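Local coordinates for protein carbonic anhydrase (Neosartorya fumigata, PDB 7COI) that probably catalyses the reversible hydration of carbon dioxide to hydrogencarbonate and a proton, as a zinc enzyme of the beta-carbonic anhydrase family, at residues V157-A161 and V162-R166; E230-K233 and A234-Q237; P100-L103 and P104-V108; R123-E126 and T127-G131; G179-A182 and A183-N187. All blocks are in the same frame, centred on the assembly; numbering follows the deposited sequence. Where two conformers were deposited one is given.

Contact 1 of 5, residues V157-A161 and V162-R166; sequences VIEFA and VRHLR
Glu159 and Arg163 sit one turn apart near the end of helix 152-164 and form a salt bridge. The Arg163 side chain starts with CB, 3.3 Å from Glu159 O. CG leaves CB opposite the backbone N (chi1 -180°) and also covers one face of the His164 ring, over its centre. CD passes 3.2 Å from Glu159 OE2. The chain then bends at chi3, and NE donates to Glu159 OE2 at 2.9 Å. The bond is bent at the hydrogen (134°). OE2 lies in the guanidinium plane of Arg163, while NE meets OE2 on its syn side, 26° out of the carboxylate plane. At the tip, NH2 gives a bond to water 2, which in turn donates to Glu159 OE1. NH2 also has a salt bridge to Glu243 of helix 239-248.

Water 1 joins Glu159 OE2 to His164 NE2, approaching the imidazole at its edge. Phe160 CE1 meets Leu165 CG at 3.7 Å, and His164 CB lies over one ring face. Phe160 O accepts from both His164 N and Leu165 N; the i+5 bond to Leu165 N marks a wider pi-type turn near the end of the helix. Phe160 packs on Ile143, and His164 on Leu190, of the second subunit. The buried carboxylate of Glu159 thus has a direct arginine partner and two water bridges, which would probably favour its charged form.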
loop_
_atom_site.group_PDB
_atom_site.type_symbol
_atom_site.label_atom_id
_atom_site.label_comp_id
_atom_site.label_asym_id
_atom_site.label_seq_id
_atom_site.Cartn_x
_atom_site.Cartn_y
_atom_site.Cartn_z
ATOM N N VAL A 157 1.450 -6.451 11.437
ATOM C CA VAL A 157 2.141 -6.534 12.744
ATOM C C VAL A 157 1.087 -6.473 13.861
ATOM O O VAL A 157 1.174 -7.279 14.822
ATOM C CB VAL A 157 3.187 -5.427 12.888
ATOM C CG1 VAL A 157 3.599 -5.255 14.351
ATOM C CG2 VAL A 157 4.378 -5.691 11.969
ATOM N N ILE A 158 0.170 -5.511 13.774
ATOM C CA ILE A 158 -0.826 -5.277 14.863
ATOM C C ILE A 158 -1.733 -6.510 14.956
ATOM O O ILE A 158 -1.959 -6.979 16.085
ATOM C CB ILE A 158 -1.592 -3.977 14.608
ATOM C CG1 ILE A 158 -0.643 -2.793 14.788
ATOM C CG2 ILE A 158 -2.852 -3.916 15.470
ATOM C CD1 ILE A 158 -1.085 -1.501 14.201
ATOM N N GLU A 159 -2.173 -7.053 13.828
ATOM C CA GLU A 159 -3.030 -8.260 13.798
ATOM C C GLU A 159 -2.290 -9.413 14.482
ATOM O O GLU A 159 -2.898 -10.094 15.361
ATOM C CB GLU A 159 -3.422 -8.584 12.369
ATOM C CG GLU A 159 -4.205 -9.876 12.202
ATOM C CD GLU A 159 -5.629 -9.896 12.762
ATOM O OE1 GLU A 159 -6.214 -8.835 12.975
ATOM O OE2 GLU A 159 -6.129 -10.986 12.955
ATOM N N PHE A 160 -1.026 -9.639 14.112
ATOM C CA PHE A 160 -0.250 -10.785 14.644
ATOM C C PHE A 160 -0.033 -10.598 16.154
ATOM O O PHE A 160 -0.310 -11.535 16.927
ATOM C CB PHE A 160 1.060 -10.951 13.897
ATOM C CG PHE A 160 1.703 -12.287 14.138
ATOM C CD1 PHE A 160 2.482 -12.510 15.257
ATOM C CD2 PHE A 160 1.571 -13.297 13.204
ATOM C CE1 PHE A 160 3.063 -13.746 15.481
ATOM C CE2 PHE A 160 2.159 -14.541 13.424
ATOM C CZ PHE A 160 2.912 -14.753 14.552
ATOM N N ALA A 161 0.402 -9.411 16.580
ATOM C CA ALA A 161 0.721 -9.152 17.995
ATOM C C ALA A 161 -0.564 -9.291 18.840
ATOM O O ALA A 161 -0.512 -9.879 19.939
ATOM C CB ALA A 161 1.320 -7.798 18.166
ATOM N N VAL A 162 -1.644 -8.670 18.397
ATOM C CA VAL A 162 -2.861 -8.519 19.238
ATOM C C VAL A 162 -3.659 -9.824 19.224
ATOM O O VAL A 162 -4.027 -10.308 20.319
ATOM C CB VAL A 162 -3.697 -7.302 18.839
ATOM C CG1 VAL A 162 -4.976 -7.246 19.657
ATOM C CG2 VAL A 162 -2.920 -6.028 19.036
ATOM N N ARG A 163 -3.901 -10.419 18.061
ATOM C CA ARG A 163 -4.785 -11.601 17.980
ATOM C C ARG A 163 -3.993 -12.866 18.303
ATOM O O ARG A 163 -4.521 -13.718 19.050
ATOM C CB ARG A 163 -5.462 -11.727 16.618
ATOM C CG ARG A 163 -6.393 -12.935 16.492
ATOM C CD ARG A 163 -7.200 -12.947 15.207
ATOM N NE ARG A 163 -7.999 -11.736 15.039
ATOM C CZ ARG A 163 -9.162 -11.493 15.686
ATOM N NH1 ARG A 163 -9.639 -12.361 16.570
ATOM N NH2 ARG A 163 -9.838 -10.376 15.483
ATOM N N HIS A 164 -2.790 -13.026 17.747
ATOM C CA HIS A 164 -2.058 -14.309 17.777
ATOM C C HIS A 164 -1.143 -14.369 19.012
ATOM O O HIS A 164 -1.232 -15.346 19.736
ATOM C CB HIS A 164 -1.393 -14.560 16.439
ATOM C CG HIS A 164 -2.402 -14.708 15.360
ATOM N ND1 HIS A 164 -3.249 -15.793 15.308
ATOM C CD2 HIS A 164 -2.757 -13.902 14.336
ATOM C CE1 HIS A 164 -4.052 -15.667 14.259
ATOM N NE2 HIS A 164 -3.764 -14.507 13.644
ATOM N N LEU A 165 -0.347 -13.348 19.314
ATOM C CA LEU A 165 0.524 -13.391 20.508
ATOM C C LEU A 165 -0.233 -12.876 21.742
ATOM O O LEU A 165 0.280 -13.079 22.852
ATOM C CB LEU A 165 1.787 -12.560 20.228
ATOM C CG LEU A 165 2.658 -13.080 19.079
ATOM C CD1 LEU A 165 3.887 -12.186 18.899
ATOM C CD2 LEU A 165 3.073 -14.537 19.289
ATOM N N ARG A 166 -1.359 -12.192 21.577
ATOM C CA ARG A 166 -2.166 -11.634 22.694
ATOM C C ARG A 166 -1.300 -10.765 23.603
ATOM O O ARG A 166 -1.331 -10.912 24.863
ATOM C CB ARG A 166 -2.872 -12.770 23.441
ATOM C CG ARG A 166 -3.905 -13.498 22.595
ATOM C CD ARG A 166 -4.556 -14.688 23.306
ATOM N NE ARG A 166 -5.197 -14.291 24.548
ATOM C CZ ARG A 166 -6.419 -13.758 24.656
ATOM N NH1 ARG A 166 -7.161 -13.565 23.575
ATOM N NH2 ARG A 166 -6.888 -13.428 25.853
HETATM O O HOH W 1 -5.323 -13.081 11.853
HETATM O O HOH W 2 -8.804 -9.408 13.339
#

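Contact 2 of 5, residues E230-K233 and A234-Q237; sequences EGLK and ALTQ
Lys233 O is approached by three donors at the last turn of helix 216-236. Gln237 N and Thr236 N each reach it at 3.1 Å, and both bonds are weak. Thr236 OG1 lies 2.9 Å away, but Leu232 O is also within reach of its one proton, so the acceptor is not settled. Chi1 of 59° places OG1 between the backbone N and the carbonyl carbon of Thr236, where it can lean back on the preceding turn. The same hydroxyl is hydrogen-bonded to Arg279 of helix 273-283.

Earlier in the turn the bonds are regular. Leu235 N donates to Gly231 O at 2.8 Å, and Ala234 N donates to Glu230 O at 2.9 Å with an angle of 165°.

Lys233 and Gln237 are both extended beyond CG, and their chains slant across each other. Lys233 CE comes 3.9 Å from Gln237 NE2. The amide of Gln237 is held by Gln202 and Glu205 of the third subunit. Water 3 donates to both Glu230 OE2 and Gln237 OE1, so it spans the turn on this polar side.

On the apolar side Leu232 CD2 meets Leu235 CD2 at 4.3 Å. These leucines pack on strands 169-175 and 251-257. This is the C-terminal turn of a long amphipathic helix, with one side on the central sheet of the beta-carbonic anhydrase fold and another at a subunit interface.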
loop_
_atom_site.group_PDB
_atom_site.type_symbol
_atom_site.label_atom_id
_atom_site.label_comp_id
_atom_site.label_asym_id
_atom_site.label_seq_id
_atom_site.Cartn_x
_atom_site.Cartn_y
_atom_site.Cartn_z
ATOM N N GLU A 230 -1.964 10.811 17.425
ATOM C CA GLU A 230 -2.742 10.475 16.215
ATOM C C GLU A 230 -2.556 8.988 15.912
ATOM O O GLU A 230 -3.555 8.319 15.523
ATOM C CB GLU A 230 -2.335 11.366 15.037
ATOM C CG GLU A 230 -3.331 11.298 13.884
ATOM C CD GLU A 230 -4.735 11.804 14.224
ATOM O OE1 GLU A 230 -4.847 12.595 15.202
ATOM O OE2 GLU A 230 -5.699 11.402 13.513
ATOM N N GLY A 231 -1.352 8.448 16.128
ATOM C CA GLY A 231 -1.093 7.011 15.899
ATOM C C GLY A 231 -1.885 6.175 16.873
ATOM O O GLY A 231 -2.385 5.139 16.483
ATOM N N LEU A 232 -2.044 6.608 18.131
ATOM C CA LEU A 232 -2.826 5.838 19.131
ATOM C C LEU A 232 -4.301 5.837 18.713
ATOM O O LEU A 232 -4.969 4.826 18.895
ATOM C CB LEU A 232 -2.666 6.458 20.524
ATOM C CG LEU A 232 -1.313 6.294 21.199
ATOM C CD1 LEU A 232 -1.237 7.159 22.446
ATOM C CD2 LEU A 232 -0.995 4.859 21.540
ATOM N N LYS A 233 -4.780 6.933 18.131
ATOM C CA LYS A 233 -6.163 7.025 17.614
ATOM C C LYS A 233 -6.292 6.044 16.448
ATOM O O LYS A 233 -7.199 5.221 16.469
ATOM C CB LYS A 233 -6.500 8.473 17.283
ATOM C CG LYS A 233 -7.857 8.672 16.622
ATOM C CD LYS A 233 -8.233 10.133 16.510
ATOM C CE LYS A 233 -9.588 10.333 15.874
ATOM N NZ LYS A 233 -9.899 11.767 15.730
ATOM N N ALA A 234 -5.365 6.076 15.488
ATOM C CA ALA A 234 -5.388 5.173 14.318
ATOM C C ALA A 234 -5.334 3.725 14.789
ATOM O O ALA A 234 -6.015 2.873 14.212
ATOM C CB ALA A 234 -4.244 5.503 13.398
ATOM N N LEU A 235 -4.518 3.438 15.807
ATOM C CA LEU A 235 -4.326 2.076 16.347
ATOM C C LEU A 235 -5.667 1.576 16.883
ATOM O O LEU A 235 -5.992 0.413 16.631
ATOM C CB LEU A 235 -3.257 2.158 17.447
ATOM C CG LEU A 235 -3.031 0.911 18.264
ATOM C CD1 LEU A 235 -2.432 -0.194 17.391
ATOM C CD2 LEU A 235 -2.086 1.246 19.419
ATOM N N THR A 236 -6.430 2.429 17.580
ATOM C CA THR A 236 -7.723 2.032 18.180
ATOM C C THR A 236 -8.859 2.015 17.153
ATOM O O THR A 236 -9.895 1.434 17.488
ATOM C CB THR A 236 -8.053 2.904 19.399
ATOM O OG1 THR A 236 -8.123 4.274 19.025
ATOM C CG2 THR A 236 -7.032 2.755 20.502
ATOM N N GLN A 237 -8.675 2.563 15.951
ATOM C CA GLN A 237 -9.652 2.486 14.825
ATOM C C GLN A 237 -9.449 1.180 14.064
ATOM O O GLN A 237 -9.392 1.191 12.827
ATOM C CB GLN A 237 -9.544 3.707 13.928
ATOM C CG GLN A 237 -10.007 4.971 14.637
ATOM C CD GLN A 237 -9.852 6.223 13.806
ATOM O OE1 GLN A 237 -8.901 6.369 13.051
ATOM N NE2 GLN A 237 -10.781 7.159 13.962
HETATM O O HOH W 3 -7.232 8.999 13.083
#

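Contact 3 of 5, residues P100-L103 and P104-V108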
loop_
_atom_site.group_PDB
_atom_site.type_symbol
_atom_site.label_atom_id
_atom_site.label_comp_id
_atom_site.label_asym_id
_atom_site.label_seq_id
_atom_site.Cartn_x
_atom_site.Cartn_y
_atom_site.Cartn_z
ATOM N N PRO A 100 22.516 -20.439 29.678
ATOM C CA PRO A 100 22.473 -21.457 28.634
ATOM C C PRO A 100 21.048 -21.941 28.298
ATOM O O PRO A 100 20.886 -22.493 27.255
ATOM C CB PRO A 100 23.316 -22.622 29.188
ATOM C CG PRO A 100 23.366 -22.374 30.675
ATOM C CD PRO A 100 23.262 -20.886 30.874
ATOM N N GLU A 101 20.088 -21.734 29.196
ATOM C CA GLU A 101 18.674 -22.128 28.995
ATOM C C GLU A 101 17.905 -21.069 28.183
ATOM O O GLU A 101 16.884 -21.454 27.650
ATOM C CB GLU A 101 17.994 -22.379 30.354
ATOM C CG GLU A 101 18.607 -23.534 31.147
ATOM C CD GLU A 101 17.669 -24.402 31.987
ATOM O OE1 GLU A 101 16.494 -23.998 32.208
ATOM O OE2 GLU A 101 18.115 -25.495 32.404
ATOM N N LEU A 102 18.354 -19.806 28.101
ATOM C CA LEU A 102 17.524 -18.705 27.576
ATOM C C LEU A 102 17.158 -18.984 26.104
ATOM O O LEU A 102 15.945 -19.117 25.809
ATOM C CB LEU A 102 18.256 -17.373 27.726
ATOM C CG LEU A 102 17.553 -16.151 27.121
ATOM C CD1 LEU A 102 16.190 -15.927 27.734
ATOM C CD2 LEU A 102 18.415 -14.912 27.261
ATOM N N LEU A 103 18.137 -19.044 25.202
ATOM C CA LEU A 103 17.836 -19.121 23.747
ATOM C C LEU A 103 17.095 -20.422 23.431
ATOM O O LEU A 103 16.063 -20.386 22.752
ATOM C CB LEU A 103 19.108 -18.914 22.912
ATOM C CG LEU A 103 19.774 -17.549 23.084
ATOM C CD1 LEU A 103 21.058 -17.476 22.288
ATOM C CD2 LEU A 103 18.864 -16.402 22.654
ATOM N N PRO A 104 17.511 -21.607 23.934
ATOM C CA PRO A 104 16.752 -22.835 23.690
ATOM C C PRO A 104 15.302 -22.759 24.195
ATOM O O PRO A 104 14.449 -23.297 23.528
ATOM C CB PRO A 104 17.564 -23.918 24.418
ATOM C CG PRO A 104 18.966 -23.357 24.399
ATOM C CD PRO A 104 18.761 -21.879 24.664
ATOM N N THR A 105 15.037 -22.090 25.314
ATOM C CA THR A 105 13.635 -21.973 25.823
ATOM C C THR A 105 12.861 -21.008 24.914
ATOM O O THR A 105 11.729 -21.363 24.527
ATOM C CB THR A 105 13.527 -21.573 27.291
ATOM O OG1 THR A 105 13.910 -20.208 27.414
ATOM C CG2 THR A 105 14.350 -22.478 28.172
ATOM N N LEU A 106 13.479 -19.893 24.494
ATOM C CA LEU A 106 12.810 -18.965 23.539
ATOM C C LEU A 106 12.538 -19.655 22.199
ATOM O O LEU A 106 11.504 -19.313 21.586
ATOM C CB LEU A 106 13.663 -17.714 23.303
ATOM C CG LEU A 106 13.832 -16.782 24.486
ATOM C CD1 LEU A 106 14.824 -15.680 24.112
ATOM C CD2 LEU A 106 12.482 -16.214 24.879
ATOM N N ALA A 107 13.380 -20.585 21.750
ATOM C CA ALA A 107 13.184 -21.279 20.452
ATOM C C ALA A 107 11.872 -22.087 20.468
ATOM O O ALA A 107 11.351 -22.403 19.409
ATOM C CB ALA A 107 14.335 -22.187 20.165
ATOM N N VAL A 108 11.384 -22.448 21.647
ATOM C CA VAL A 108 10.140 -23.272 21.730
ATOM C C VAL A 108 8.948 -22.380 21.408
ATOM O O VAL A 108 7.974 -22.891 20.877
ATOM C CB VAL A 108 10.003 -23.956 23.102
ATOM C CG1 VAL A 108 8.678 -24.701 23.231
ATOM C CG2 VAL A 108 11.172 -24.878 23.382
#
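Leu102 and Leu106 meet through their CD1 methyls, 3.9 Å apart, along one side of the short helix 102-106. Leu102 CG stands opposite the backbone N (chi1 175°), which carries its branch forward to the next turn. Leu106 CG lies beside its own backbone N, and the two chains slant past each other. Leu106 CD1 also faces Leu103 CD2, more loosely at 4.4 Å.

The tightest packing is at the Leu103-Pro104 step. Leu103 CB and Pro104 CD are 3.5 Å apart, closer than usual for two carbons, because the proline ring is fixed on the backbone N. Leu103 itself is buried. It packs on Trp91 and Cys95 of helix 80-98 and on Ser261 of the second subunit.

Pro100, Glu101 and Thr105 are exposed to solvent, as is Pro104 despite its tight step to Leu103. The polar work is done by Thr105. Its OG1 donates to Leu102 O at 2.8 Å. The same oxygen accepts from Leu106 N at 2.9 Å, a nearly straight bond (167°). Leu102 O is therefore gripped by a side chain and by the backbone of the following turn. Ala107 N closes the next turn on Leu103 O, also at 2.9 Å.

Leu106 O then bonds Arg123 of the second subunit, and Ala107 packs on Gly260 of that subunit. The segment is a short helix that follows helix 80-98 and whose Leu103 packs on that helix and on the second subunit, consistent with an N-terminal arm that reaches over the neighbouring subunit.

Contact 4 of 5, residues R123-E126 and T127-G131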
loop_
_atom_site.group_PDB
_atom_site.type_symbol
_atom_site.label_atom_id
_atom_site.label_comp_id
_atom_site.label_asym_id
_atom_site.label_seq_id
_atom_site.Cartn_x
_atom_site.Cartn_y
_atom_site.Cartn_z
ATOM N N ARG A 123 19.054 5.337 16.849
ATOM C CA ARG A 123 19.227 5.679 18.278
ATOM C C ARG A 123 18.093 5.112 19.131
ATOM O O ARG A 123 18.199 5.288 20.357
ATOM C CB ARG A 123 19.364 7.195 18.431
ATOM C CG ARG A 123 20.556 7.736 17.657
ATOM C CD ARG A 123 20.527 9.264 17.549
ATOM N NE ARG A 123 19.437 9.731 16.722
ATOM C CZ ARG A 123 19.274 10.991 16.311
ATOM N NH1 ARG A 123 20.113 11.948 16.729
ATOM N NH2 ARG A 123 18.237 11.317 15.550
ATOM N N CYS A 124 17.091 4.435 18.553
ATOM C CA CYS A 124 15.896 3.959 19.303
ATOM C C CYS A 124 15.742 2.441 19.209
ATOM O O CYS A 124 14.672 1.952 18.883
ATOM C CB CYS A 124 14.639 4.650 18.792
ATOM S SG CYS A 124 14.805 6.434 18.554
ATOM N N PRO A 125 16.775 1.613 19.539
ATOM C CA PRO A 125 16.592 0.147 19.625
ATOM C C PRO A 125 15.805 -0.248 20.883
ATOM O O PRO A 125 16.338 -0.127 22.023
ATOM C CB PRO A 125 18.014 -0.419 19.687
ATOM C CG PRO A 125 18.810 0.719 20.309
ATOM C CD PRO A 125 18.157 1.994 19.811
ATOM N N GLU A 126 14.573 -0.711 20.690
ATOM C CA GLU A 126 13.580 -0.844 21.800
ATOM C C GLU A 126 14.140 -1.745 22.901
ATOM O O GLU A 126 14.021 -1.382 24.102
ATOM C CB GLU A 126 12.219 -1.311 21.273
ATOM C CG GLU A 126 12.158 -2.759 20.817
ATOM C CD GLU A 126 13.176 -3.135 19.764
ATOM O OE1 GLU A 126 13.312 -2.319 18.799
ATOM O OE2 GLU A 126 13.861 -4.183 19.951
ATOM N N THR A 127 14.675 -2.903 22.564
ATOM C CA THR A 127 15.041 -3.947 23.571
ATOM C C THR A 127 16.181 -3.404 24.417
ATOM O O THR A 127 16.165 -3.620 25.646
ATOM C CB THR A 127 15.296 -5.293 22.882
ATOM O OG1 THR A 127 14.069 -5.650 22.238
ATOM C CG2 THR A 127 15.703 -6.383 23.848
ATOM N N THR A 128 17.136 -2.704 23.797
ATOM C CA THR A 128 18.264 -2.096 24.523
ATOM C C THR A 128 17.747 -0.979 25.451
ATOM O O THR A 128 18.115 -0.981 26.677
ATOM C CB THR A 128 19.282 -1.534 23.533
ATOM O OG1 THR A 128 19.811 -2.587 22.727
ATOM C CG2 THR A 128 20.392 -0.807 24.239
ATOM N N ILE A 129 16.977 -0.031 24.935
ATOM C CA ILE A 129 16.644 1.189 25.744
ATOM C C ILE A 129 15.663 0.806 26.858
ATOM O O ILE A 129 15.563 1.580 27.840
ATOM C CB ILE A 129 16.155 2.365 24.878
ATOM C CG1 ILE A 129 14.766 2.112 24.305
ATOM C CG2 ILE A 129 17.184 2.692 23.801
ATOM C CD1 ILE A 129 14.276 3.224 23.381
ATOM N N LEU A 130 14.954 -0.308 26.738
ATOM C CA LEU A 130 14.007 -0.784 27.784
ATOM C C LEU A 130 14.708 -1.687 28.821
ATOM O O LEU A 130 14.017 -2.138 29.741
ATOM C CB LEU A 130 12.855 -1.530 27.108
ATOM C CG LEU A 130 11.899 -0.661 26.302
ATOM C CD1 LEU A 130 10.889 -1.511 25.583
ATOM C CD2 LEU A 130 11.211 0.400 27.163
ATOM N N GLY A 131 15.983 -2.021 28.631
ATOM C CA GLY A 131 16.705 -2.952 29.517
ATOM C C GLY A 131 16.091 -4.329 29.491
ATOM O O GLY A 131 16.030 -4.992 30.556
#
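Glu126 OE2 accepts a hydrogen bond from Thr127 OG1 at 2.7 Å, on its anti lone pair. The two side chains lie alongside each other. Glu126 CG stands between its own backbone N and carbonyl carbon (chi1 72°), and the chain bends at chi2. This folds the carboxylate back over the next residue, with CG 3.1 Å from Thr127 N.

Pro125 is at the N-cap position of helix 126-129. Its O accepts from Ile129 N at 3.0 Å in a nearly straight bond (166°). Its ring rests on the first turn: CG meets Thr128 CB at 4.0 Å, and CD lies 4.2 Å from Ile129 CG2. Pro125 and Ile129 cross at about a right angle. Leu130 N donates to Glu126 O at 3.0 Å. Gly131, with positive phi, then ends the helix in a Schellman motif, and its N bonds Thr128 O.

Trp116 of strand 114-119 packs against Glu126, Ile129 and Leu130. Across the subunit interface, Pro125 packs on Thr127 of the second subunit, and Thr127 on Pro125 of that subunit. At the other end of the segment, Arg123 forms a salt bridge with Asp121, a known zinc-binding residue of this protein that does not bind the metal in this chain.

Contact 5 of 5, residues G179-A182 and A183-N187; sequences GGVA and AALGN. With ACT (acetate ion), chain E.
Helix 179-185 starts directly after the zinc ligand Cys178, and its first residue borders the metal site. Gly179 N donates to OXT of a bound acetate at 3.1 Å. The acetate probably comes from the crystallisation liquor. It is also hydrogen-bonded to Gln110 of the second subunit, and a helix N-terminus would probably favour such an anion.

Across the segments the backbone carries most of the contact. Ala183 N bonds Gly179 O at 2.9 Å, and Ala184 N bonds Gly180 O at 3.1 Å. The alanine methyls lie beside carbonyls of the preceding turn: Ala183 CB is 3.4 Å from Gly179 O, and Ala184 CB is 3.5 Å from Val181 O.

This short helix follows strand 169-175, which supplies His175 at its end. Its last turn is looser. Leu185 N reaches Val181 O at 3.3 Å and, weakly, Ala182 O. Gly186 N makes another weak bond to Ala182 O.

With CG opposite the carbonyl carbon (chi1 -75°), Leu185 CD1 is brought back to Val181 CG1 at 4.4 Å. Both side chains turn to helix 216-236, where they touch Leu223. Ala183 packs on Leu197 and Ala184 on Leu200 of helix 193-206. Arg204 of that helix bonds Ala184 O, and Arg201 bonds Gly186 O.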
loop_
_atom_site.group_PDB
_atom_site.type_symbol
_atom_site.label_atom_id
_atom_site.label_comp_id
_atom_site.label_asym_id
_atom_site.label_seq_id
_atom_site.Cartn_x
_atom_site.Cartn_y
_atom_site.Cartn_z
ATOM N N GLY A 179 14.089 12.780 12.163
ATOM C CA GLY A 179 14.274 13.244 10.770
ATOM C C GLY A 179 13.006 13.179 9.938
ATOM O O GLY A 179 12.852 14.010 9.054
ATOM N N GLY A 180 12.101 12.235 10.181
ATOM C CA GLY A 180 10.837 12.149 9.439
ATOM C C GLY A 180 9.908 13.253 9.855
ATOM O O GLY A 180 9.306 13.912 9.008
ATOM N N VAL A 181 9.819 13.508 11.154
ATOM C CA VAL A 181 9.005 14.649 11.655
ATOM C C VAL A 181 9.598 15.947 11.077
ATOM O O VAL A 181 8.827 16.792 10.565
ATOM C CB VAL A 181 8.963 14.631 13.187
ATOM C CG1 VAL A 181 8.336 15.909 13.725
ATOM C CG2 VAL A 181 8.219 13.390 13.682
ATOM N N ALA A 182 10.914 16.124 11.138
ATOM C CA ALA A 182 11.566 17.356 10.605
ATOM C C ALA A 182 11.284 17.505 9.096
ATOM O O ALA A 182 10.982 18.624 8.619
ATOM C CB ALA A 182 13.036 17.353 10.911
ATOM N N ALA A 183 11.361 16.419 8.327
ATOM C CA ALA A 183 11.082 16.443 6.872
ATOM C C ALA A 183 9.669 16.995 6.635
ATOM O O ALA A 183 9.476 17.820 5.703
ATOM C CB ALA A 183 11.250 15.065 6.297
ATOM N N ALA A 184 8.683 16.568 7.440
ATOM C CA ALA A 184 7.282 16.991 7.275
ATOM C C ALA A 184 7.129 18.501 7.537
ATOM O O ALA A 184 6.183 19.096 7.017
ATOM C CB ALA A 184 6.366 16.181 8.158
ATOM N N LEU A 185 7.992 19.092 8.366
ATOM C CA LEU A 185 7.938 20.550 8.683
ATOM C C LEU A 185 8.700 21.369 7.624
ATOM O O LEU A 185 8.607 22.626 7.666
ATOM C CB LEU A 185 8.535 20.763 10.080
ATOM C CG LEU A 185 7.634 20.328 11.232
ATOM C CD1 LEU A 185 8.446 20.141 12.519
ATOM C CD2 LEU A 185 6.494 21.321 11.434
ATOM N N GLY A 186 9.454 20.719 6.747
ATOM C CA GLY A 186 10.129 21.340 5.576
ATOM C C GLY A 186 9.250 21.301 4.329
ATOM O O GLY A 186 8.143 20.764 4.389
ATOM N N ASN A 187 9.699 21.859 3.224
ATOM C CA ASN A 187 8.905 21.872 1.971
ATOM C C ASN A 187 9.830 21.498 0.820
ATOM O O ASN A 187 9.623 21.973 -0.300
ATOM C CB ASN A 187 8.124 23.177 1.810
ATOM C CG ASN A 187 7.035 23.326 2.845
ATOM O OD1 ASN A 187 5.861 23.011 2.597
ATOM N ND2 ASN A 187 7.421 23.759 4.031
HETATM C C ACT E . 14.662 9.024 11.571
HETATM O O ACT E . 15.828 8.644 11.541
HETATM O OXT ACT E . 14.214 9.732 12.774
HETATM C CH3 ACT E . 13.656 8.784 10.441
#

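Contacts 2 and 4 are mostly buried, contacts 1 and 5 partly so, and contact 3 lies on the surface. Contacts 1 and 2 end two helices that meet, with Ile158 CD1 3.7 Å from Leu235 CD1. Contact 1 relies on charge and water, while contact 2 combines regular backbone bonds with weak ones on a shared carbonyl. Contacts 4 and 5 approach the zinc, at a helix start in each case. Contact 4 has a proline at the N-cap position, whereas contact 5 offers a bare glycine N-H to acetate. Contacts 1, 3 and 4 touch the second subunit, and contacts 2 and 5 the third. Leu106 of contact 3 bonds Arg123 of the second subunit, the counterpart of a contact 4 residue.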